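PDB 4WBE: caprin-1 from Homo sapiens, which binds mRNA to regulate its transport, translation or stability, and has an essential part in forming cytoplasmic stress granules. Local coordinates for residues A[3-6]-A[7-10]; A[17-20]-A[21-24]; A[105-108]-A[109-113]. All coordinates share one frame; numbering follows the deposited sequence.

Contact 1. Residues A[3-6]-A[7-10]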
ATOM      1  N   GLU A   3      -9.845  -6.815  23.410  1.00 55.28           N
ATOM      2  CA  GLU A   3      -9.393  -5.524  22.915  1.00 56.16           C
ATOM      3  C   GLU A   3      -8.206  -5.728  21.976  1.00 51.19           C
ATOM      4  O   GLU A   3      -7.956  -4.906  21.099  1.00 49.45           O
ATOM      5  CB  GLU A   3      -9.035  -4.594  24.074  1.00 61.31           C
ATOM      6  CG  GLU A   3     -10.257  -4.072  24.822  1.00 71.03           C
ATOM      7  CD  GLU A   3      -9.897  -3.232  26.033  1.00 78.35           C
ATOM      8  OE1 GLU A   3      -8.700  -3.179  26.386  1.00 81.35           O
ATOM      9  OE2 GLU A   3     -10.814  -2.634  26.638  1.00 79.79           O
ATOM     10  N   GLN A   4      -7.483  -6.826  22.175  1.00 43.85           N
ATOM     11  CA  GLN A   4      -6.377  -7.194  21.298  1.00 44.97           C
ATOM     12  C   GLN A   4      -6.911  -7.567  19.917  1.00 42.94           C
ATOM     13  O   GLN A   4      -6.439  -7.053  18.898  1.00 37.88           O
ATOM     14  CB  GLN A   4      -5.593  -8.360  21.901  1.00 48.51           C
ATOM     15  CG  GLN A   4      -4.430  -8.851  21.049  1.00 53.62           C
ATOM     16  CD  GLN A   4      -3.799 -10.128  21.592  1.00 63.28           C
ATOM     17  OE1 GLN A   4      -4.228 -10.660  22.619  1.00 66.62           O
ATOM     18  NE2 GLN A   4      -2.769 -10.617  20.907  1.00 64.68           N
ATOM     19  N   LEU A   5      -7.886  -8.471  19.885  1.00 41.47           N
ATOM     20  CA  LEU A   5      -8.522  -8.862  18.630  1.00 39.26           C
ATOM     21  C   LEU A   5      -9.137  -7.653  17.929  1.00 33.81           C
ATOM     22  O   LEU A   5      -9.034  -7.522  16.704  1.00 33.91           O
ATOM     23  CB  LEU A   5      -9.583  -9.941  18.863  1.00 45.79           C
ATOM     24  CG  LEU A   5      -9.083 -11.347  19.218  1.00 52.37           C
ATOM     25  CD1 LEU A   5     -10.245 -12.330  19.365  1.00 57.35           C
ATOM     26  CD2 LEU A   5      -8.069 -11.857  18.206  1.00 53.42           C
ATOM     27  N   MET A   6      -9.762  -6.766  18.701  1.00 30.03           N
ATOM     28  CA  MET A   6     -10.373  -5.570  18.116  1.00 27.53           C
ATOM     29  C   MET A   6      -9.342  -4.635  17.487  1.00 25.33           C
ATOM     30  O   MET A   6      -9.589  -4.050  16.437  1.00 22.61           O
ATOM     31  CB  MET A   6     -11.220  -4.803  19.142  1.00 26.05           C
ATOM     32  CG  MET A   6     -12.431  -5.570  19.664  1.00 33.86           C
ATOM     33  SD  MET A   6     -13.489  -6.207  18.337  1.00 37.14           S
ATOM     34  CE  MET A   6     -13.099  -7.933  18.480  1.00 26.76           C
ATOM     35  N   ARG A   7      -8.199  -4.485  18.145  1.00 31.00           N
ATOM     36  CA  ARG A   7      -7.129  -3.656  17.609  1.00 29.64           C
ATOM     37  C   ARG A   7      -6.544  -4.264  16.335  1.00 25.67           C
ATOM     38  O   ARG A   7      -6.237  -3.555  15.380  1.00 26.76           O
ATOM     39  CB  ARG A   7      -6.050  -3.410  18.679  1.00 32.93           C
ATOM     40  CG  ARG A   7      -6.538  -2.471  19.793  1.00 43.63           C
ATOM     41  CD  ARG A   7      -5.424  -1.920  20.689  1.00 53.03           C
ATOM     42  NE  ARG A   7      -4.679  -2.953  21.407  1.00 59.49           N
ATOM     43  CZ  ARG A   7      -5.035  -3.450  22.588  1.00 65.38           C
ATOM     44  NH1 ARG A   7      -6.139  -3.024  23.189  1.00 67.40           N
ATOM     45  NH2 ARG A   7      -4.289  -4.382  23.166  1.00 69.27           N
ATOM     46  N   GLU A   8      -6.390  -5.581  16.331  1.00 26.91           N
ATOM     47  CA  GLU A   8      -5.887  -6.281  15.158  1.00 25.92           C
ATOM     48  C   GLU A   8      -6.844  -6.153  13.962  1.00 25.20           C
ATOM     49  O   GLU A   8      -6.409  -5.974  12.819  1.00 19.36           O
ATOM     50  CB  GLU A   8      -5.552  -7.732  15.523  1.00 31.12           C
ATOM     51  CG  GLU A   8      -4.357  -7.827  16.490  1.00 40.61           C
ATOM     52  CD  GLU A   8      -4.045  -9.243  16.943  1.00 52.66           C
ATOM     53  OE1 GLU A   8      -4.796 -10.174  16.578  1.00 54.84           O
ATOM     54  OE2 GLU A   8      -3.037  -9.425  17.663  1.00 57.93           O
ATOM     55  N   GLU A   9      -8.141  -6.225  14.233  1.00 32.80           N
ATOM     56  CA  GLU A   9      -9.140  -6.040  13.195  1.00 33.09           C
ATOM     57  C   GLU A   9      -9.080  -4.624  12.636  1.00 28.59           C
ATOM     58  O   GLU A   9      -9.111  -4.422  11.425  1.00 27.81           O
ATOM     59  CB  GLU A   9     -10.542  -6.286  13.758  1.00 36.01           C
ATOM     60  CG  GLU A   9     -11.635  -6.190  12.707  1.00 37.68           C
ATOM     61  CD  GLU A   9     -11.608  -7.376  11.762  1.00 45.50           C
ATOM     62  OE1 GLU A   9     -11.656  -8.520  12.261  1.00 49.83           O
ATOM     63  OE2 GLU A   9     -11.517  -7.172  10.529  1.00 44.45           O
ATOM     64  N   ALA A  10      -8.998  -3.645  13.529  1.00 20.07           N
ATOM     65  CA  ALA A  10      -8.933  -2.250  13.108  1.00 22.27           C
ATOM     66  C   ALA A  10      -7.703  -1.976  12.246  1.00 17.74           C
ATOM     67  O   ALA A  10      -7.758  -1.182  11.314  1.00 19.12           O
ATOM     68  CB  ALA A  10      -8.977  -1.315  14.316  1.00 24.74           C
TER

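Contact 2. Residues A[17-20]-A[21-24]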
ATOM      1  N   THR A  17      -8.271  -0.149   3.727  1.00 15.31           N
ATOM      2  CA  THR A  17      -8.551   1.215   3.306  1.00 14.65           C
ATOM      3  C   THR A  17      -7.374   1.811   2.550  1.00 13.30           C
ATOM      4  O   THR A  17      -7.567   2.497   1.540  1.00 10.91           O
ATOM      5  CB  THR A  17      -8.929   2.101   4.511  1.00 14.40           C
ATOM      6  OG1 THR A  17     -10.047   1.517   5.186  1.00 14.95           O
ATOM      7  CG2 THR A  17      -9.299   3.507   4.062  1.00 13.99           C
ATOM      8  N   VAL A  18      -6.157   1.539   3.025  1.00 12.99           N
ATOM      9  CA  VAL A  18      -4.964   1.993   2.322  1.00 11.44           C
ATOM     10  C   VAL A  18      -4.915   1.426   0.901  1.00 12.28           C
ATOM     11  O   VAL A  18      -4.634   2.146  -0.050  1.00 11.23           O
ATOM     12  CB  VAL A  18      -3.657   1.589   3.059  1.00 15.96           C
ATOM     13  CG1 VAL A  18      -2.453   1.912   2.194  1.00 15.43           C
ATOM     14  CG2 VAL A  18      -3.532   2.309   4.395  1.00 18.43           C
ATOM     15  N   LEU A  19      -5.173   0.128   0.768  1.00 11.81           N
ATOM     16  CA  LEU A  19      -5.159  -0.530  -0.542  1.00 16.70           C
ATOM     17  C   LEU A  19      -6.202   0.067  -1.494  1.00 15.32           C
ATOM     18  O   LEU A  19      -5.919   0.315  -2.665  1.00 14.75           O
ATOM     19  CB  LEU A  19      -5.423  -2.032  -0.370  1.00 15.34           C
ATOM     20  CG  LEU A  19      -4.276  -3.055  -0.306  1.00 19.63           C
ATOM     21  CD1 LEU A  19      -2.872  -2.450  -0.301  1.00 17.85           C
ATOM     22  CD2 LEU A  19      -4.474  -4.045   0.843  1.00 17.45           C
ATOM     23  N   GLU A  20      -7.408   0.277  -0.981  1.00 12.81           N
ATOM     24  CA  GLU A  20      -8.478   0.945  -1.727  1.00 11.60           C
ATOM     25  C   GLU A  20      -8.045   2.330  -2.194  1.00 13.10           C
ATOM     26  O   GLU A  20      -8.230   2.698  -3.357  1.00 12.77           O
ATOM     27  CB  GLU A  20      -9.725   1.060  -0.845  1.00 12.74           C
ATOM     28  CG  GLU A  20     -10.395  -0.265  -0.528  1.00 17.08           C
ATOM     29  CD  GLU A  20     -11.276  -0.189   0.710  1.00 18.50           C
ATOM     30  OE1 GLU A  20     -11.391   0.901   1.311  1.00 17.44           O
ATOM     31  OE2 GLU A  20     -11.885  -1.212   1.065  1.00 18.08           O
ATOM     32  N   LEU A  21      -7.478   3.095  -1.269  1.00 13.29           N
ATOM     33  CA  LEU A  21      -7.003   4.436  -1.576  1.00 13.82           C
ATOM     34  C   LEU A  21      -5.935   4.435  -2.671  1.00 12.57           C
ATOM     35  O   LEU A  21      -5.968   5.264  -3.580  1.00 14.16           O
ATOM     36  CB  LEU A  21      -6.444   5.089  -0.313  1.00 15.58           C
ATOM     37  CG  LEU A  21      -5.790   6.449  -0.565  1.00 14.71           C
ATOM     38  CD1 LEU A  21      -6.825   7.447  -1.063  1.00 16.53           C
ATOM     39  CD2 LEU A  21      -5.134   6.946   0.713  1.00 14.80           C
ATOM     40  N   GLN A  22      -4.991   3.505  -2.578  1.00 11.37           N
ATOM     41  CA  GLN A  22      -3.932   3.396  -3.574  1.00 13.12           C
ATOM     42  C   GLN A  22      -4.514   3.082  -4.941  1.00 10.48           C
ATOM     43  O   GLN A  22      -4.083   3.633  -5.957  1.00 13.66           O
ATOM     44  CB  GLN A  22      -2.927   2.317  -3.161  1.00 12.08           C
ATOM     45  CG  GLN A  22      -2.076   2.720  -1.962  1.00  9.42           C
ATOM     46  CD  GLN A  22      -1.176   1.609  -1.488  1.00 17.07           C
ATOM     47  OE1 GLN A  22      -1.552   0.437  -1.516  1.00 14.36           O
ATOM     48  NE2 GLN A  22       0.040   1.963  -1.087  1.00 10.51           N
ATOM     49  N   TYR A  23      -5.484   2.178  -4.965  1.00 15.94           N
ATOM     50  CA  TYR A  23      -6.174   1.858  -6.203  1.00 18.40           C
ATOM     51  C   TYR A  23      -6.816   3.106  -6.808  1.00 20.26           C
ATOM     52  O   TYR A  23      -6.629   3.406  -7.993  1.00 20.28           O
ATOM     53  CB  TYR A  23      -7.223   0.763  -5.978  1.00 18.58           C
ATOM     54  CG  TYR A  23      -8.015   0.461  -7.226  1.00 20.80           C
ATOM     55  CD1 TYR A  23      -7.515  -0.395  -8.195  1.00 23.32           C
ATOM     56  CD2 TYR A  23      -9.262   1.032  -7.435  1.00 19.88           C
ATOM     57  CE1 TYR A  23      -8.232  -0.668  -9.348  1.00 25.67           C
ATOM     58  CE2 TYR A  23      -9.986   0.764  -8.577  1.00 24.65           C
ATOM     59  CZ  TYR A  23      -9.468  -0.085  -9.528  1.00 27.60           C
ATOM     60  OH  TYR A  23     -10.195  -0.349 -10.667  1.00 32.40           O
ATOM     61  N   VAL A  24      -7.590   3.819  -5.992  1.00 16.87           N
ATOM     62  CA  VAL A  24      -8.259   5.039  -6.442  1.00 16.66           C
ATOM     63  C   VAL A  24      -7.264   6.101  -6.915  1.00 19.41           C
ATOM     64  O   VAL A  24      -7.438   6.676  -7.989  1.00 21.31           O
ATOM     65  CB  VAL A  24      -9.189   5.614  -5.347  1.00 19.69           C
ATOM     66  CG1 VAL A  24      -9.692   6.995  -5.734  1.00 21.84           C
ATOM     67  CG2 VAL A  24     -10.353   4.658  -5.093  1.00 20.74           C
TER

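Contact 3. Residues A[105-108]-A[109-113]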
ATOM      1  N   ILE A 105     -12.952  14.141   1.381  1.00 18.85           N
ATOM      2  CA  ILE A 105     -12.905  13.969  -0.068  1.00 20.54           C
ATOM      3  C   ILE A 105     -12.831  12.500  -0.477  1.00 19.57           C
ATOM      4  O   ILE A 105     -13.591  12.051  -1.335  1.00 19.60           O
ATOM      5  CB  ILE A 105     -11.722  14.742  -0.695  1.00 21.88           C
ATOM      6  CG1 ILE A 105     -11.906  16.249  -0.494  1.00 27.77           C
ATOM      7  CG2 ILE A 105     -11.610  14.444  -2.175  1.00 22.35           C
ATOM      8  CD1 ILE A 105     -10.696  17.089  -0.915  1.00 28.69           C
ATOM      9  N   VAL A 106     -11.904  11.764   0.130  1.00 21.71           N
ATOM     10  CA  VAL A 106     -11.726  10.343  -0.163  1.00 16.82           C
ATOM     11  C   VAL A 106     -13.000   9.552   0.131  1.00 17.62           C
ATOM     12  O   VAL A 106     -13.406   8.686  -0.651  1.00 16.04           O
ATOM     13  CB  VAL A 106     -10.537   9.742   0.633  1.00 18.23           C
ATOM     14  CG1 VAL A 106     -10.523   8.228   0.509  1.00 11.08           C
ATOM     15  CG2 VAL A 106      -9.218  10.313   0.129  1.00 17.84           C
ATOM     16  N   GLU A 107     -13.628   9.850   1.264  1.00 16.84           N
ATOM     17  CA  GLU A 107     -14.888   9.202   1.617  1.00 18.70           C
ATOM     18  C   GLU A 107     -15.965   9.411   0.550  1.00 19.44           C
ATOM     19  O   GLU A 107     -16.687   8.476   0.198  1.00 18.41           O
ATOM     20  CB  GLU A 107     -15.403   9.709   2.964  1.00 16.99           C
ATOM     21  CG  GLU A 107     -14.657   9.164   4.174  1.00 19.77           C
ATOM     22  CD  GLU A 107     -15.062   9.873   5.448  1.00 22.34           C
ATOM     23  OE1 GLU A 107     -15.263  11.103   5.398  1.00 30.10           O
ATOM     24  OE2 GLU A 107     -15.196   9.204   6.489  1.00 27.13           O
ATOM     25  N   ARG A 108     -16.077  10.631   0.038  1.00 22.86           N
ATOM     26  CA  ARG A 108     -17.077  10.904  -0.990  1.00 26.43           C
ATOM     27  C   ARG A 108     -16.781  10.127  -2.271  1.00 24.93           C
ATOM     28  O   ARG A 108     -17.703   9.644  -2.937  1.00 25.22           O
ATOM     29  CB  ARG A 108     -17.234  12.405  -1.277  1.00 33.51           C
ATOM     30  CG  ARG A 108     -18.042  13.158  -0.222  1.00 37.90           C
ATOM     31  CD  ARG A 108     -18.435  14.554  -0.701  1.00 44.80           C
ATOM     32  NE  ARG A 108     -17.293  15.441  -0.889  1.00 45.09           N
ATOM     33  CZ  ARG A 108     -16.841  15.807  -2.084  1.00 50.82           C
ATOM     34  NH1 ARG A 108     -17.438  15.373  -3.186  1.00 56.26           N
ATOM     35  NH2 ARG A 108     -15.798  16.611  -2.179  1.00 46.65           N
ATOM     36  N   VAL A 109     -15.500  10.010  -2.615  1.00 21.69           N
ATOM     37  CA  VAL A 109     -15.096   9.216  -3.775  1.00 16.10           C
ATOM     38  C   VAL A 109     -15.429   7.732  -3.579  1.00 15.88           C
ATOM     39  O   VAL A 109     -16.069   7.120  -4.442  1.00 17.86           O
ATOM     40  CB  VAL A 109     -13.593   9.376  -4.085  1.00 15.65           C
ATOM     41  CG1 VAL A 109     -13.184   8.447  -5.216  1.00 13.14           C
ATOM     42  CG2 VAL A 109     -13.281  10.812  -4.462  1.00 19.78           C
ATOM     43  N   PHE A 110     -15.014   7.170  -2.443  1.00 15.96           N
ATOM     44  CA  PHE A 110     -15.353   5.795  -2.085  1.00 13.48           C
ATOM     45  C   PHE A 110     -16.859   5.551  -2.156  1.00 20.09           C
ATOM     46  O   PHE A 110     -17.319   4.564  -2.736  1.00 21.21           O
ATOM     47  CB  PHE A 110     -14.909   5.494  -0.646  1.00 14.77           C
ATOM     48  CG  PHE A 110     -13.436   5.220  -0.488  1.00 15.88           C
ATOM     49  CD1 PHE A 110     -12.625   5.021  -1.594  1.00 14.41           C
ATOM     50  CD2 PHE A 110     -12.867   5.149   0.779  1.00 13.93           C
ATOM     51  CE1 PHE A 110     -11.258   4.753  -1.443  1.00 16.75           C
ATOM     52  CE2 PHE A 110     -11.502   4.880   0.939  1.00 14.39           C
ATOM     53  CZ  PHE A 110     -10.701   4.681  -0.174  1.00 15.70           C
ATOM     54  N   GLN A 111     -17.618   6.457  -1.552  1.00 14.75           N
ATOM     55  CA  GLN A 111     -19.049   6.261  -1.357  1.00 20.76           C
ATOM     56  C   GLN A 111     -19.875   6.577  -2.604  1.00 26.83           C
ATOM     57  O   GLN A 111     -21.068   6.301  -2.658  1.00 29.99           O
ATOM     58  CB  GLN A 111     -19.525   7.033  -0.118  1.00 22.51           C
ATOM     59  CG  GLN A 111     -18.972   6.427   1.188  1.00 20.94           C
ATOM     60  CD  GLN A 111     -19.233   7.280   2.421  1.00 23.45           C
ATOM     61  OE1 GLN A 111     -20.156   8.088   2.450  1.00 31.97           O
ATOM     62  NE2 GLN A 111     -18.402   7.109   3.443  1.00 22.17           N
ATOM     63  N   SER A 112     -19.237   7.159  -3.610  1.00 22.31           N
ATOM     64  CA  SER A 112     -19.920   7.446  -4.863  1.00 27.58           C
ATOM     65  C   SER A 112     -20.216   6.146  -5.599  1.00 31.13           C
ATOM     66  O   SER A 112     -21.103   6.089  -6.450  1.00 31.65           O
ATOM     67  CB  SER A 112     -19.035   8.326  -5.740  1.00 23.25           C
ATOM     68  OG  SER A 112     -18.031   7.547  -6.354  1.00 23.53           O
ATOM     69  N   ASN A 113     -19.440   5.118  -5.264  1.00 25.61           N
ATOM     70  CA  ASN A 113     -19.492   3.808  -5.910  1.00 22.44           C
ATOM     71  C   ASN A 113     -19.098   3.792  -7.386  1.00 23.94           C
ATOM     72  O   ASN A 113     -19.370   2.824  -8.093  1.00 25.40           O
ATOM     73  CB  ASN A 113     -20.826   3.109  -5.655  1.00 34.77           C
ATOM     74  CG  ASN A 113     -21.081   2.902  -4.181  1.00 33.54           C
ATOM     75  OD1 ASN A 113     -20.142   2.681  -3.396  1.00 27.85           O
ATOM     76  ND2 ASN A 113     -22.339   2.970  -3.790  1.00 32.76           N
TER

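Contact 1. Residues A[3-6]-A[7-10]
Glu-9 N donates to Leu-5 O at 2.9 Å, the shortest polar bond here, and one turn earlier Arg-7 N reaches Glu-3 O at 3.0 Å. The rest of the arginine then folds back over that oxygen, Arg-7 CG resting 3.1 Å from Glu-3 O. With CG anti to the carbonyl carbon (chi1 -71°) and the chain bent further out at chi3, the guanidinium turns back along the helix until Glu-3 O and Gln-4 CA lie over one of its faces. The carbonyl thus meets the flat side of the cation, and Arg-7 NH1 packs 3.4 Å from Glu-3 CB. Glu-3 OE1 is 4.1 Å from Arg-7 NH1, carboxylate and guanidinium planes 68° apart: beyond a salt bridge, though the opposite charges probably still attract.

One residue on, Gln-4 and Glu-8 run side by side and point the same way. Glu-8 N bonds to Gln-4 O at 3.0 Å, while at the outer ends Gln-4 NE2 makes a weak hydrogen bond of 3.5 Å to Glu-8 OE2, amide and carboxylate planes standing 80° apart. In the second subunit, Arg-7 meets its counterpart Arg-7, and Trp-84 packs on Glu-8. On this largely exposed start of helix 2-27, a predicted coiled coil, backbone bonds probably set the geometry, side-chain attractions adding only modestly.

Contact 2. Residues A[17-20]-A[21-24]
Gln-22 lays its amide across Val-18 and Leu-19 on helix 2-27, at the centre of the Caprin-1 dimerization domain. The stretch is regular alpha-helix at the end of a predicted coiled coil, and each N-H from Leu-21 to Val-24 bonds to the carbonyl four residues earlier; Gln-22 N reaches Val-18 O at 2.9 Å.

The first torsion of the glutamine (chi1 -71°) sets CG beside the backbone N and carries it over the preceding turn, Gln-22 CG lying 3.2 Å from Val-18 O. Beyond CG the chain is extended. Val-18 CG1 lies against the amide carbon CD of Gln-22 at 3.9 Å, and Leu-19 CD1 comes up to Gln-22 OE1 at 3.4 Å, so aliphatic branches of two neighbouring residues border the amide. Its polar end is used across the dimer: Gln-22 OE1 is hydrogen-bonded to NE2 of Gln-22 in the second subunit, and Leu-19 of the second subunit packs on Gln-22. An alanine here is likely to leave the Gln-22 amide of the second subunit without this mate and to open a gap beside Val-18 CG1 and Leu-19 CD1.

Leu-21 serves the interior of its own chain, packing on Leu-83 and Leu-86 of helix 77-88, whereas Val-24 packs both on Phe-115 and on Leu-72 of the second subunit. On the flank carrying Glu-20, the carboxylate forms a salt bridge through OE2 with Lys-16, one turn back, while Thr-17 OG1 is hydrogen-bonded to Lys-13 O. Val-24 closes the segment: its N bonds to Glu-20 O at 2.9 Å with a nearly straight N-H...O angle of 169°, and its CG2 sits 3.4 Å from that same oxygen.

Contact 3. Residues A[105-108]-A[109-113]
Phe-110 leaves the helix with CB 3.5 Å from Val-106 O, the oxygen that also receives its backbone N-H at 2.8 Å in an almost perfectly straight bond (179°). Phe-110 CG is likewise 3.5 Å from Val-106 O; CD1 and CD2 are farther from it, and CD2 and CE1 begin to meet Val-106 CG1. That methyl approaches Phe-110 CE2 to 3.5 Å and lies nearly as close to CZ at the tip. Val-106 CG1 sits over one face of the Phe-110 ring, 3.7 Å from the centroid and 20° off the normal, a CH-pi contact. Val-106 places CG1 opposite its own N (chi1 170°), which turns the methyl to the ring; the two side chains lie side by side. Leu-72 of the second subunit also packs on the ring.

Val-109 O, near the end of the helix, receives both Ser-112 N and Ser-112 OG, the hydroxyl at 2.8 Å; OG is also bonded to Tyr-114 N. Arg-108 extends from another flank to a salt bridge with Glu-51. Asn-113 then takes positive phi. The arrangement is that of an amphipathic helix in an all-alpha dimerization domain, with an i to i+4 valine-aromatic pair on its packing face.

Contacts 1 and 2 follow one another on helix 2-27, their centres 21 Å apart and their nearest atoms about 7 Å apart. The first lies at the surface, 23 Å from the centre of the chain, and the second is buried near it. Contact 3 comes much later, on helix 99-111, yet its centre is only 11 Å from that of contact 2. There the two helices touch directly: Phe-110 CZ meets Glu-20 CB at 3.8 Å, and Val-109 packs on Val-24. Contact 1 stays about 13 Å from contact 3 at the nearest atoms. All three reach the second subunit; both helices thus take part in the dimer interface as well as in the fold.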